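Local coordinates for enoyl-CoA hydratase (Thermus thermophilus, PDB 1WZ8) that probably catalyses the reversible addition of water to the double bond of enoyl-CoA thioesters, as a hexameric member of the crotonase family, at the interface of chains A and B. Residues are numbered along the deposited sequence; one frame, centred on the assembly and turned at random. Chains: chain A/B, enoyl-CoA hydratase.

Helix 211-226 of chain A joins the two contacts: contact 1 gathers at its N-terminal end and contact 2 near its C-terminal end, their C-alpha centres about 15 Å apart. Chain B answers with different elements, helices 141-144 and 246-256 and loop residues 145-147 in contact 1, helix 162-171 in contact 2. A carboxylate of chain B caps the start of the helix, and a lysine of chain B reaches polar groups near its far end. One helix is thus held at both ends by the neighbouring subunit, and the contacts recur among the six copies of the hexamer.

Contact 1: the interface of chains A and B. Residues chain A 210-213; chain B 142, 145-147, 247.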
# COMPACT_ATOMS: atom_id res chain seq x y z
N PRO A 210 5.80 25.87 16.78
CA PRO A 210 7.03 25.11 17.00
C PRO A 210 7.59 24.55 15.69
O PRO A 210 7.01 23.64 15.10
CB PRO A 210 6.59 24.02 17.97
CG PRO A 210 5.20 23.74 17.53
CD PRO A 210 4.62 25.12 17.26
N LYS A 211 8.72 25.11 15.26
CA LYS A 211 9.37 24.74 14.01
C LYS A 211 9.57 23.25 13.76
O LYS A 211 9.14 22.73 12.73
CB LYS A 211 10.72 25.47 13.92
CG LYS A 211 11.44 25.33 12.60
CD LYS A 211 12.61 26.30 12.55
CE LYS A 211 13.25 26.35 11.17
NZ LYS A 211 14.26 27.45 11.08
N GLU A 212 10.23 22.57 14.69
CA GLU A 212 10.47 21.14 14.52
C GLU A 212 9.18 20.33 14.55
O GLU A 212 8.99 19.43 13.72
CB GLU A 212 11.41 20.62 15.61
CG GLU A 212 11.65 19.11 15.52
CD GLU A 212 12.64 18.61 16.55
OE1 GLU A 212 13.79 19.08 16.55
OE2 GLU A 212 12.27 17.73 17.36
N ALA A 213 8.31 20.62 15.50
CA ALA A 213 7.05 19.90 15.62
C ALA A 213 6.20 20.07 14.36
O ALA A 213 5.56 19.13 13.91
CB ALA A 213 6.28 20.38 16.85
N LEU B 142 0.68 20.67 18.93
CA LEU B 142 1.50 21.78 18.44
C LEU B 142 1.61 22.90 19.48
O LEU B 142 2.62 23.59 19.55
CB LEU B 142 0.95 22.32 17.12
CG LEU B 142 1.31 21.52 15.85
CD1 LEU B 142 2.81 21.62 15.59
CD2 LEU B 142 0.90 20.06 16.01
N GLY B 145 4.16 21.90 21.89
CA GLY B 145 5.50 21.95 21.33
C GLY B 145 6.02 20.65 20.74
O GLY B 145 7.22 20.51 20.53
N VAL B 146 5.12 19.70 20.48
CA VAL B 146 5.51 18.42 19.90
C VAL B 146 4.59 18.04 18.74
O VAL B 146 3.49 18.57 18.62
CB VAL B 146 5.48 17.28 20.95
CG1 VAL B 146 6.52 17.53 22.03
CG2 VAL B 146 4.08 17.18 21.56
N ALA B 147 5.05 17.12 17.89
CA ALA B 147 4.26 16.70 16.73
C ALA B 147 2.96 16.01 17.15
O ALA B 147 2.87 15.46 18.24
CB ALA B 147 5.10 15.78 15.84
N GLU B 247 11.51 22.88 22.20
CA GLU B 247 10.15 23.32 21.92
C GLU B 247 9.16 22.77 22.95
O GLU B 247 8.24 23.47 23.37
CB GLU B 247 9.75 22.91 20.50
CG GLU B 247 10.71 23.42 19.45
CD GLU B 247 10.30 23.09 18.03
OE1 GLU B 247 9.50 22.15 17.84
OE2 GLU B 247 10.79 23.77 17.10
O HOH W 1 10.48 26.51 17.45
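The carboxylate of B:Glu247 meets the first turn of helix 211-226 of chain A, a worked example of helix N-capping supplied by another subunit of a crotonase-family hexamer. Its two oxygens take separate backbone N-H groups. B:Glu247 OE2 accepts from A:Glu212 N at 2.8 Å, a nearly straight bond with 166° at the hydrogen, and B:Glu247 OE1 accepts from A:Ala213 N at 3.0 Å. Both oxygens use their syn lone pairs, on the sides that face each other, so the carboxylate grips successive amides as a fork and its rotation is fixed. CG of B:Glu247 lies anti to the carbonyl carbon (chi1 -56°), and the extended chain beyond it carries the carboxylate to the helix end. The helix dipole and the amide donors would probably favour the charged form of this acid.

Water extends the cap by one residue. Although A:Lys211 N lies near B:Glu247 OE2, its N-H points away from that oxygen; A:Lys211 N is instead 3.1 Å from water 1, which in turn lies 2.8 Å from B:Glu247 OE2.

Apolar contacts flank the cap, centred on A:Pro210 and A:Ala213. The ring of A:Pro210 crosses the side chain of B:Leu142 at about a right angle, with A:Pro210 CG 3.7 Å from B:Leu142 CD1. CB of A:Pro210 and CB of A:Glu212 both lie beside the carboxylate of B:Glu247. The methyl group of A:Ala213 rests on the backbone of the loop after helix 141-144, with A:Ala213 CB 3.4 Å from B:Val146 C. The same methyl also meets a leucine side chain, A:Ala213 CB lying 3.9 Å from B:Leu142 CD1.

Contact 2: the interface of chains A and B. Residues chain A 101, 127, 221-222, 225; chain B 162, 166, 170.
B:Lys166 reaches from helix 162-171 to A:Asp127 and A:Asn222, and shows how an interface lysine can tie together two subunits of the crotonase fold. Its amine gives a hydrogen bond to the side-chain amide oxygen, B:Lys166 NZ to A:Asn222 OD1 at 2.6 Å, in the carbonyl plane and on a lone pair, with 132° at the oxygen. It also makes a salt bridge with the carboxylate, B:Lys166 NZ to A:Asp127 OD1 at 3.0 Å. Here the amine comes from the anti side and 24° out of the carboxylate plane. The lysine chain leaves its backbone with CG beside the N (chi1 -79°) and then runs straight, which delivers the amine between the two acceptors. The amide and the acid would together be expected to stabilise its positive charge.

A second-shell bond within chain A orients the amide. A:Asn222 ND2 donates to the backbone carbonyl oxygen A:Leu101 O at 2.8 Å, which helps keep OD1 turned towards the lysine.

Apolar contacts from A:Leu221 and A:Asp127 line the lysine's path. A:Leu221 and B:Lys166 run past each other in opposite directions, with A:Leu221 CD1 3.9 Å from B:Lys166 CG. The lysine chain crosses A:Asp127 at a slant, with B:Lys166 CD 3.9 Å from A:Asp127 CA.

One turn earlier on the same helix, B:Met162 forms a separate packing group. B:Met162 CB meets the hydroxyl end of the tyrosine, 3.2 Å from A:Tyr225 OH, and B:Met162 CG lies against the ring, 3.6 Å from A:Tyr225 CE2. The bend at chi2 sets B:Met162 SD 4.1 Å from A:Leu221 CB, and the bend at chi3 turns its methyl CE towards the backbone carbonyl of A:Leu221.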
# COMPACT_ATOMS: atom_id res chain seq x y z
N LEU A 101 5.07 19.78 -1.01
CA LEU A 101 4.83 18.66 -0.11
C LEU A 101 6.07 18.23 0.65
O LEU A 101 5.99 17.88 1.83
CB LEU A 101 4.28 17.45 -0.86
CG LEU A 101 2.83 17.45 -1.34
CD1 LEU A 101 2.47 16.04 -1.80
CD2 LEU A 101 1.90 17.89 -0.23
N ASP A 127 0.01 23.49 2.14
CA ASP A 127 -0.57 22.85 3.31
C ASP A 127 -1.91 23.48 3.66
O ASP A 127 -2.85 22.79 4.06
CB ASP A 127 0.40 22.97 4.48
CG ASP A 127 1.71 22.29 4.19
OD1 ASP A 127 1.73 21.04 4.18
OD2 ASP A 127 2.71 22.99 3.95
N LEU A 221 2.05 13.59 8.03
CA LEU A 221 0.77 13.64 7.33
C LEU A 221 0.96 13.44 5.83
O LEU A 221 0.19 12.74 5.18
CB LEU A 221 0.06 14.97 7.57
CG LEU A 221 -0.61 15.23 8.93
CD1 LEU A 221 -1.05 16.69 8.99
CD2 LEU A 221 -1.81 14.31 9.12
N ASN A 222 2.00 14.06 5.27
CA ASN A 222 2.23 13.96 3.83
C ASN A 222 2.56 12.56 3.33
O ASN A 222 2.51 12.31 2.13
CB ASN A 222 3.29 14.98 3.39
CG ASN A 222 2.70 16.37 3.22
OD1 ASN A 222 1.49 16.54 3.24
ND2 ASN A 222 3.56 17.36 3.04
N TYR A 225 -0.05 11.18 1.14
CA TYR A 225 0.02 11.48 -0.28
C TYR A 225 1.14 10.67 -0.94
O TYR A 225 0.96 10.13 -2.02
CB TYR A 225 0.30 12.97 -0.51
CG TYR A 225 -0.86 13.90 -0.22
CD1 TYR A 225 -2.13 13.64 -0.73
CD2 TYR A 225 -0.67 15.07 0.51
CE1 TYR A 225 -3.19 14.53 -0.53
CE2 TYR A 225 -1.72 15.97 0.72
CZ TYR A 225 -2.97 15.69 0.19
OH TYR A 225 -3.99 16.59 0.36
N MET B 162 -7.43 15.76 4.00
CA MET B 162 -6.17 16.41 4.35
C MET B 162 -6.20 17.91 4.60
O MET B 162 -5.43 18.41 5.42
CB MET B 162 -5.11 16.09 3.30
CG MET B 162 -3.69 16.40 3.75
SD MET B 162 -3.24 15.45 5.22
CE MET B 162 -3.27 13.79 4.54
N LYS B 166 -4.88 19.22 8.08
CA LYS B 166 -3.74 20.12 8.19
C LYS B 166 -4.09 21.44 8.85
O LYS B 166 -3.31 21.95 9.65
CB LYS B 166 -3.12 20.38 6.81
CG LYS B 166 -2.23 19.24 6.34
CD LYS B 166 -1.59 19.54 5.01
CE LYS B 166 -0.57 18.47 4.66
NZ LYS B 166 0.04 18.71 3.33
N LEU B 170 -2.17 21.63 12.36
CA LEU B 170 -1.01 22.51 12.32
C LEU B 170 -1.22 23.82 13.07
O LEU B 170 -0.27 24.41 13.58
CB LEU B 170 -0.62 22.81 10.86
CG LEU B 170 -0.19 21.61 10.02
CD1 LEU B 170 0.18 22.08 8.62
CD2 LEU B 170 1.00 20.92 10.68